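Local coordinates for hypothetical Membrane Spanning Protein (Bacillus cereus, PDB 2FB5) that catalyses, most likely, the condensation of two ATP molecules into the signalling nucleotide cyclic di-AMP and is required for efficient spore formation, at residues A[73-78]-A[140-145]; A[95-100]-A[178-183]; A[170-175]-A[193-198]. All blocks are in the same frame, centred on the assembly; numbering follows the deposited sequence.

Contact 1 (A[73-78]-A[140-145]); sequences YTESSS and VKNNHI
The hydroxyl of T74 is the fixed point where the loop leading into helix 77-90 meets the turn at 142-143. With OG1 anti to the backbone N (chi1 175°), T74 donates from OG1 to N142 O at 2.7 Å, approaching from above the carbonyl plane, 53° out of it. The same T74 OG1 accepts the backbone N-H of S76 at 2.8 Å with an angle of 158° at the hydrogen. That second bond closes an ST turn, so a buried hydroxyl is used in both senses and its rotation is set from two sides. S76, in the N-cap position of the helix, is buried as well; CB of N143 lies 3.5 Å from S76 OG, and the rest of the N143 side chain fills the angle between S76 and E75. What T74 and S76 press against is the type II' turn K141 to H144, the two-residue connection of the β-hairpin formed by strands 137-141 and 144-150. K141 and H144 pair through both backbone N-H and O, which probably helps to fix the N142 carbonyl that T74 uses. Toward solvent the fit loosens. OD1 of N142 lies beside the T74 backbone and takes a weak bond from the backbone N of E75, 3.4 Å long. Further out a water accepts from N142 ND2 at 3.1 Å and reaches E75 OE2 more weakly, while the E75 chain runs extended beyond CG and crosses the N143 side chain obliquely. On the Y73 side another water spans the backbone, giving to Y73 O and receiving from N142 N at 2.6 Å. Beside this bridge, CA of N142 makes a C-H...O contact with Y73 O of 3.3 Å.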
loop_
_atom_site.group_PDB
_atom_site.type_symbol
_atom_site.label_atom_id
_atom_site.label_comp_id
_atom_site.label_asym_id
_atom_site.label_seq_id
_atom_site.Cartn_x
_atom_site.Cartn_y
_atom_site.Cartn_z
ATOM N N TYR A 73 10.387 -0.619 -10.111
ATOM C CA TYR A 73 11.841 -0.707 -10.239
ATOM C C TYR A 73 12.404 -0.183 -11.548
ATOM O O TYR A 73 13.610 0.077 -11.652
ATOM C CB TYR A 73 12.297 -2.151 -9.991
ATOM C CG TYR A 73 11.785 -2.663 -8.680
ATOM C CD1 TYR A 73 12.321 -2.196 -7.486
ATOM C CD2 TYR A 73 10.751 -3.601 -8.629
ATOM C CE1 TYR A 73 11.853 -2.649 -6.277
ATOM C CE2 TYR A 73 10.268 -4.061 -7.415
ATOM C CZ TYR A 73 10.827 -3.578 -6.250
ATOM O OH TYR A 73 10.369 -4.011 -5.046
ATOM N N THR A 74 11.542 -0.010 -12.541
ATOM C CA THR A 74 11.972 0.560 -13.797
ATOM C C THR A 74 10.832 1.333 -14.434
ATOM O O THR A 74 9.666 1.023 -14.215
ATOM C CB THR A 74 12.537 -0.525 -14.780
ATOM O OG1 THR A 74 12.833 0.090 -16.038
ATOM C CG2 THR A 74 11.529 -1.670 -15.003
ATOM N N GLU A 75 11.172 2.340 -15.220
ATOM C CA GLU A 75 10.179 3.035 -16.025
ATOM C C GLU A 75 10.327 2.623 -17.479
ATOM O O GLU A 75 9.715 3.218 -18.370
ATOM C CB GLU A 75 10.355 4.544 -15.883
ATOM C CG GLU A 75 10.127 5.037 -14.463
ATOM C CD GLU A 75 10.731 6.418 -14.204
ATOM O OE1 GLU A 75 11.541 6.909 -15.020
ATOM O OE2 GLU A 75 10.403 7.009 -13.157
ATOM N N SER A 76 11.153 1.607 -17.720
ATOM C CA SER A 76 11.450 1.178 -19.084
ATOM C C SER A 76 10.800 -0.145 -19.522
ATOM O O SER A 76 11.263 -0.767 -20.466
ATOM C CB SER A 76 12.970 1.099 -19.290
ATOM O OG SER A 76 13.565 2.383 -19.211
ATOM N N SER A 77 9.727 -0.574 -18.874
ATOM C CA SER A 77 9.183 -1.900 -19.193
ATOM C C SER A 77 8.588 -1.992 -20.598
ATOM O O SER A 77 8.608 -3.059 -21.194
ATOM C CB SER A 77 8.195 -2.398 -18.118
ATOM O OG SER A 77 6.997 -1.639 -18.185
ATOM N N SER A 78 8.099 -0.885 -21.161
ATOM C CA SER A 78 7.576 -0.954 -22.518
ATOM C C SER A 78 8.705 -1.163 -23.544
ATOM O O SER A 78 8.558 -1.946 -24.485
ATOM C CB SER A 78 6.695 0.255 -22.854
ATOM O OG SER A 78 7.441 1.457 -22.849
ATOM N N VAL A 140 19.952 -4.515 -16.108
ATOM C CA VAL A 140 19.200 -3.262 -16.213
ATOM C C VAL A 140 18.965 -2.743 -14.788
ATOM O O VAL A 140 18.527 -3.499 -13.918
ATOM C CB VAL A 140 17.840 -3.494 -16.922
ATOM C CG1 VAL A 140 16.879 -2.329 -16.696
ATOM C CG2 VAL A 140 18.034 -3.768 -18.415
ATOM N N LYS A 141 19.296 -1.477 -14.550
ATOM C CA LYS A 141 18.939 -0.816 -13.303
ATOM C C LYS A 141 18.100 0.384 -13.695
ATOM O O LYS A 141 18.618 1.328 -14.276
ATOM C CB LYS A 141 20.182 -0.366 -12.544
ATOM C CG LYS A 141 19.915 0.527 -11.337
ATOM C CD LYS A 141 19.347 -0.264 -10.168
ATOM C CE LYS A 141 19.321 0.570 -8.899
ATOM N NZ LYS A 141 18.975 -0.298 -7.735
ATOM N N ASN A 142 16.809 0.326 -13.378
ATOM C CA ASN A 142 15.859 1.385 -13.735
ATOM C C ASN A 142 15.867 1.639 -15.247
ATOM O O ASN A 142 15.449 0.764 -16.008
ATOM C CB ASN A 142 16.101 2.656 -12.889
ATOM C CG ASN A 142 14.911 3.617 -12.905
ATOM O OD1 ASN A 142 13.821 3.285 -13.387
ATOM N ND2 ASN A 142 15.123 4.826 -12.375
ATOM N N ASN A 143 16.362 2.796 -15.695
ATOM C CA ASN A 143 16.332 3.135 -17.114
ATOM C C ASN A 143 17.719 3.090 -17.772
ATOM O O ASN A 143 17.943 3.722 -18.809
ATOM C CB ASN A 143 15.656 4.509 -17.350
ATOM C CG ASN A 143 14.299 4.621 -16.670
ATOM O OD1 ASN A 143 14.039 5.577 -15.914
ATOM N ND2 ASN A 143 13.433 3.642 -16.912
ATOM N N HIS A 144 18.642 2.334 -17.168
ATOM C CA HIS A 144 19.983 2.174 -17.729
ATOM C C HIS A 144 20.295 0.708 -17.989
ATOM O O HIS A 144 19.856 -0.169 -17.249
ATOM C CB HIS A 144 21.060 2.731 -16.776
ATOM C CG HIS A 144 21.092 4.225 -16.693
ATOM N ND1 HIS A 144 21.960 4.993 -17.439
ATOM C CD2 HIS A 144 20.379 5.093 -15.940
ATOM C CE1 HIS A 144 21.760 6.272 -17.174
ATOM N NE2 HIS A 144 20.803 6.363 -16.271
ATOM N N ILE A 145 21.056 0.460 -19.047
ATOM C CA ILE A 145 21.686 -0.824 -19.266
ATOM C C ILE A 145 23.037 -0.675 -18.586
ATOM O O ILE A 145 23.907 0.054 -19.065
ATOM C CB ILE A 145 21.802 -1.136 -20.789
ATOM C CG1 ILE A 145 20.398 -1.345 -21.382
ATOM C CG2 ILE A 145 22.721 -2.339 -21.064
ATOM C CD1 ILE A 145 20.346 -1.333 -22.906
HETATM O O HOH W 1 15.660 -1.656 -12.068
HETATM O O HOH W 2 12.611 6.397 -11.552
#

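Contact 2 (A[95-100]-A[178-183]); sequences LIVVER and SDALIL
D179 OD1 is gripped by two hydrogen bonds: one from the backbone N of E102, just beyond the segment 95-100, and one of 2.7 Å from a water that itself accepts the backbone N-H of R100. The other oxygen, OD2, takes the backbone N-H of N101. CG of D179 sits in the crowded position between its backbone N and carbonyl carbon (chi1 78°), which turns the carboxylate toward R100. OD2 then lies over R100 CB at 3.4 Å and forms a long salt bridge with R100 NH1 at 3.9 Å, well out of the guanidinium plane and so through charge alone. The directed N-H of NH1 goes instead to D179 O, 3.0 Å away and nearly straight at 168°, edge-on and in plane; R100 NE is bound by the carbonyl of Y69. A bend at chi3 carries the arginine there, with CD packed 3.9 Å from L181 CB. Next to this polar end along the chain, strands 95-98 and 181-183 run antiparallel at 160° in the centre of the sheet. I96 with L183 and V98 with L181 are hydrogen-bonded pairs, V98 N reaching L181 O at 2.8 Å nearly along the C=O axis, and V97 with I182 is the non-hydrogen-bonded pair between them. L95 CD1 meets I182 CG2 at 3.6 Å, and V97 lies alongside I182 on the face covered by helix 166-175. Since D179 faces two backbone N-H groups, a water and a nearby arginine, its carboxylate is probably kept ionised.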
loop_
_atom_site.group_PDB
_atom_site.type_symbol
_atom_site.label_atom_id
_atom_site.label_comp_id
_atom_site.label_asym_id
_atom_site.label_seq_id
_atom_site.Cartn_x
_atom_site.Cartn_y
_atom_site.Cartn_z
ATOM N N LEU A 95 18.996 -12.657 -22.514
ATOM C CA LEU A 95 18.979 -12.871 -21.077
ATOM C C LEU A 95 19.088 -11.499 -20.419
ATOM O O LEU A 95 20.164 -10.898 -20.425
ATOM C CB LEU A 95 20.161 -13.769 -20.672
ATOM C CG LEU A 95 20.332 -14.195 -19.219
ATOM C CD1 LEU A 95 19.164 -15.037 -18.747
ATOM C CD2 LEU A 95 21.644 -14.995 -19.057
ATOM N N ILE A 96 17.970 -10.995 -19.891
ATOM C CA ILE A 96 17.909 -9.633 -19.355
ATOM C C ILE A 96 17.513 -9.612 -17.885
ATOM O O ILE A 96 16.373 -9.929 -17.532
ATOM C CB ILE A 96 16.914 -8.731 -20.147
ATOM C CG1 ILE A 96 17.302 -8.686 -21.638
ATOM C CG2 ILE A 96 16.879 -7.336 -19.521
ATOM C CD1 ILE A 96 16.357 -7.846 -22.549
ATOM N N VAL A 97 18.466 -9.237 -17.038
ATOM C CA VAL A 97 18.257 -9.128 -15.591
ATOM C C VAL A 97 17.688 -7.742 -15.270
ATOM O O VAL A 97 18.288 -6.727 -15.634
ATOM C CB VAL A 97 19.594 -9.276 -14.831
ATOM C CG1 VAL A 97 19.404 -9.035 -13.327
ATOM C CG2 VAL A 97 20.201 -10.666 -15.066
ATOM N N VAL A 98 16.539 -7.687 -14.600
ATOM C CA VAL A 98 16.074 -6.411 -14.088
ATOM C C VAL A 98 16.265 -6.385 -12.579
ATOM O O VAL A 98 15.620 -7.145 -11.857
ATOM C CB VAL A 98 14.607 -6.123 -14.453
ATOM C CG1 VAL A 98 14.227 -4.725 -13.992
ATOM C CG2 VAL A 98 14.407 -6.294 -15.958
ATOM N N GLU A 99 17.179 -5.527 -12.124
ATOM C CA GLU A 99 17.428 -5.331 -10.707
ATOM C C GLU A 99 16.172 -4.815 -10.030
ATOM O O GLU A 99 15.498 -3.901 -10.549
ATOM C CB GLU A 99 18.572 -4.339 -10.481
ATOM C CG GLU A 99 19.062 -4.299 -9.039
ATOM C CD GLU A 99 20.340 -3.481 -8.859
ATOM O OE1 GLU A 99 21.226 -3.533 -9.740
ATOM O OE2 GLU A 99 20.452 -2.783 -7.828
ATOM N N ARG A 100 15.848 -5.414 -8.889
ATOM C CA ARG A 100 14.666 -4.993 -8.132
ATOM C C ARG A 100 15.110 -4.389 -6.787
ATOM O O ARG A 100 15.885 -3.427 -6.793
ATOM C CB ARG A 100 13.597 -6.124 -8.068
ATOM C CG ARG A 100 12.952 -6.384 -9.459
ATOM C CD ARG A 100 11.991 -7.575 -9.512
ATOM N NE ARG A 100 10.657 -7.298 -8.970
ATOM C CZ ARG A 100 10.149 -7.895 -7.893
ATOM N NH1 ARG A 100 10.863 -8.795 -7.233
ATOM N NH2 ARG A 100 8.931 -7.596 -7.472
ATOM N N SER A 178 18.448 -13.825 -5.272
ATOM C CA SER A 178 18.023 -12.428 -5.223
ATOM C C SER A 178 16.569 -12.282 -5.639
ATOM O O SER A 178 15.949 -13.226 -6.127
ATOM C CB SER A 178 18.890 -11.595 -6.165
ATOM O OG SER A 178 18.544 -11.869 -7.509
ATOM N N ASP A 179 16.029 -11.084 -5.455
ATOM C CA ASP A 179 14.677 -10.783 -5.888
ATOM C C ASP A 179 14.666 -10.224 -7.321
ATOM O O ASP A 179 13.658 -9.693 -7.780
ATOM C CB ASP A 179 14.000 -9.806 -4.903
ATOM C CG ASP A 179 14.462 -8.367 -5.087
ATOM O OD1 ASP A 179 15.654 -8.150 -5.398
ATOM O OD2 ASP A 179 13.636 -7.440 -4.911
ATOM N N ALA A 180 15.781 -10.344 -8.040
ATOM C CA ALA A 180 15.801 -9.885 -9.446
ATOM C C ALA A 180 14.794 -10.650 -10.307
ATOM O O ALA A 180 14.514 -11.816 -10.051
ATOM C CB ALA A 180 17.201 -10.012 -10.044
ATOM N N LEU A 181 14.238 -9.983 -11.321
ATOM C CA LEU A 181 13.424 -10.674 -12.304
ATOM C C LEU A 181 14.279 -10.833 -13.556
ATOM O O LEU A 181 14.865 -9.863 -14.020
ATOM C CB LEU A 181 12.145 -9.873 -12.609
ATOM C CG LEU A 181 11.154 -10.551 -13.557
ATOM C CD1 LEU A 181 9.742 -10.184 -13.161
ATOM C CD2 LEU A 181 11.421 -10.179 -15.041
ATOM N N ILE A 182 14.365 -12.038 -14.103
ATOM C CA ILE A 182 15.252 -12.268 -15.261
ATOM C C ILE A 182 14.472 -12.782 -16.473
ATOM O O ILE A 182 13.936 -13.883 -16.450
ATOM C CB ILE A 182 16.460 -13.211 -14.931
ATOM C CG1 ILE A 182 17.221 -12.722 -13.690
ATOM C CG2 ILE A 182 17.450 -13.282 -16.102
ATOM C CD1 ILE A 182 16.787 -13.407 -12.373
ATOM N N LEU A 183 14.439 -11.972 -17.528
ATOM C CA LEU A 183 13.761 -12.320 -18.766
ATOM C C LEU A 183 14.673 -13.164 -19.637
ATOM O O LEU A 183 15.881 -12.918 -19.701
ATOM C CB LEU A 183 13.360 -11.037 -19.525
ATOM C CG LEU A 183 12.277 -10.236 -18.789
ATOM C CD1 LEU A 183 12.461 -8.738 -18.981
ATOM C CD2 LEU A 183 10.872 -10.657 -19.251
HETATM O O HOH W 3 17.247 -7.364 -7.487
#

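Contact 3 (A[170-175]-A[193-198]); sequences AAIGLS and SFALNG
A171, I172 and S175 meet strand 193-196 and the turn after it in three different ways. A171 and A195 point at each other, their CB atoms 3.9 Å apart, and CB of A195 also presses onto the helix backbone, 3.5 Å from A171 O. Two alanines facing one another let the axes of helix and strand come within 7.0 Å, running at 25°. I172 is turned along the flank, with CG2, anti to its own N, touching G198 O. The CB of S175 is directed toward the strand end. Its OG occupies the crowded position between N and the carbonyl carbon (chi1 79°), from where it donates back to I172 O at 2.7 Å, on a lone pair, and accepts the N-H of G198 at 2.9 Å. The buried hydroxyl thus links the last helical turn to the hairpin. S175 O receives a C-H...O contact from N197 CA at 3.2 Å, and a water lies within hydrogen-bonding distance of both S175 O and N197 OD1. With positive phi at both N197 and G198, the connection has type I' shape, characteristic of a tight two-residue β-hairpin, here joining strands 192-196 and 199-203 beside helix 166-175 in the α/β nucleotide-binding domain.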
loop_
_atom_site.group_PDB
_atom_site.type_symbol
_atom_site.label_atom_id
_atom_site.label_comp_id
_atom_site.label_asym_id
_atom_site.label_seq_id
_atom_site.Cartn_x
_atom_site.Cartn_y
_atom_site.Cartn_z
ATOM N N ALA A 170 20.713 -19.916 -15.909
ATOM C CA ALA A 170 21.333 -18.719 -15.323
ATOM C C ALA A 170 20.268 -17.783 -14.754
ATOM O O ALA A 170 20.458 -17.175 -13.694
ATOM C CB ALA A 170 22.176 -17.991 -16.364
ATOM N N ALA A 171 19.158 -17.665 -15.479
ATOM C CA ALA A 171 18.020 -16.891 -15.035
ATOM C C ALA A 171 17.469 -17.462 -13.732
ATOM O O ALA A 171 17.288 -16.739 -12.751
ATOM C CB ALA A 171 16.942 -16.880 -16.107
ATOM N N ILE A 172 17.202 -18.766 -13.737
ATOM C CA ILE A 172 16.691 -19.435 -12.551
ATOM C C ILE A 172 17.698 -19.265 -11.427
ATOM O O ILE A 172 17.323 -18.915 -10.307
ATOM C CB ILE A 172 16.375 -20.933 -12.812
ATOM C CG1 ILE A 172 15.262 -21.049 -13.862
ATOM C CG2 ILE A 172 15.943 -21.629 -11.526
ATOM C CD1 ILE A 172 15.048 -22.470 -14.383
ATOM N N GLY A 173 18.974 -19.462 -11.750
ATOM C CA GLY A 173 20.056 -19.424 -10.761
ATOM C C GLY A 173 20.175 -18.086 -10.056
ATOM O O GLY A 173 20.322 -18.033 -8.836
ATOM N N LEU A 174 20.097 -16.991 -10.818
ATOM C CA LEU A 174 20.149 -15.667 -10.213
ATOM C C LEU A 174 18.883 -15.385 -9.394
ATOM O O LEU A 174 18.947 -14.768 -8.316
ATOM C CB LEU A 174 20.366 -14.557 -11.272
ATOM C CG LEU A 174 20.557 -13.175 -10.631
ATOM C CD1 LEU A 174 21.805 -13.131 -9.712
ATOM C CD2 LEU A 174 20.574 -12.029 -11.667
ATOM N N SER A 175 17.740 -15.850 -9.893
ATOM C CA SER A 175 16.469 -15.614 -9.215
ATOM C C SER A 175 16.352 -16.326 -7.859
ATOM O O SER A 175 15.500 -15.946 -7.038
ATOM C CB SER A 175 15.289 -15.988 -10.119
ATOM O OG SER A 175 15.081 -17.390 -10.143
ATOM N N SER A 193 10.356 -16.211 -21.437
ATOM C CA SER A 193 10.110 -16.558 -20.040
ATOM C C SER A 193 10.637 -15.457 -19.115
ATOM O O SER A 193 11.417 -14.603 -19.546
ATOM C CB SER A 193 10.879 -17.837 -19.694
ATOM O OG SER A 193 10.487 -18.919 -20.507
ATOM N N PHE A 194 10.217 -15.472 -17.853
ATOM C CA PHE A 194 11.022 -14.822 -16.812
ATOM C C PHE A 194 11.187 -15.731 -15.617
ATOM O O PHE A 194 10.309 -16.555 -15.340
ATOM C CB PHE A 194 10.495 -13.441 -16.393
ATOM C CG PHE A 194 9.170 -13.468 -15.669
ATOM C CD1 PHE A 194 9.105 -13.752 -14.313
ATOM C CD2 PHE A 194 7.995 -13.155 -16.343
ATOM C CE1 PHE A 194 7.890 -13.760 -13.636
ATOM C CE2 PHE A 194 6.771 -13.151 -15.669
ATOM C CZ PHE A 194 6.723 -13.462 -14.315
ATOM N N ALA A 195 12.315 -15.591 -14.933
ATOM C CA ALA A 195 12.535 -16.272 -13.669
ATOM C C ALA A 195 12.354 -15.295 -12.522
ATOM O O ALA A 195 12.820 -14.146 -12.578
ATOM C CB ALA A 195 13.934 -16.882 -13.609
ATOM N N LEU A 196 11.685 -15.770 -11.480
ATOM C CA LEU A 196 11.475 -15.000 -10.267
ATOM C C LEU A 196 11.435 -15.966 -9.089
ATOM O O LEU A 196 10.660 -16.925 -9.081
ATOM C CB LEU A 196 10.180 -14.192 -10.341
ATOM C CG LEU A 196 9.909 -13.261 -9.149
ATOM C CD1 LEU A 196 10.828 -12.041 -9.187
ATOM C CD2 LEU A 196 8.442 -12.837 -9.146
ATOM N N ASN A 197 12.289 -15.722 -8.109
ATOM C CA ASN A 197 12.343 -16.555 -6.901
ATOM C C ASN A 197 12.452 -18.063 -7.185
ATOM O O ASN A 197 11.756 -18.886 -6.574
ATOM C CB ASN A 197 11.158 -16.235 -5.956
ATOM C CG ASN A 197 11.283 -16.931 -4.592
ATOM O OD1 ASN A 197 12.380 -17.047 -4.036
ATOM N ND2 ASN A 197 10.150 -17.397 -4.053
ATOM N N GLY A 198 13.317 -18.427 -8.125
ATOM C CA GLY A 198 13.609 -19.838 -8.376
ATOM C C GLY A 198 12.635 -20.531 -9.312
ATOM O O GLY A 198 12.787 -21.714 -9.584
HETATM O O HOH W 4 14.979 -15.587 -4.368
#

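Overall arrangement
From the N terminus, the long helices lead to 73-78, the first half of contact 1, whose partner 140-145, the end of strand 137-141 and the turn beyond it, comes only after helix 77-90 and the strands 94-98 and 112-117. Contact 2 opens at 95-100, inside that loop, and closes at 178-183, beyond it, so the two cross. Contact 3 opens at 170-175 before contact 2 has closed and ends at 193-198, crossing it too; contacts 1 and 3 lie in series, with centres about 18 Å apart. Contact 2 joins them: V140 N approaches V97 O at 2.8 Å and K141 salt-bridges E99, while I182 O meets A195 N. One mixed sheet thereby ties the helix 77-90 entrance to helix 166-175.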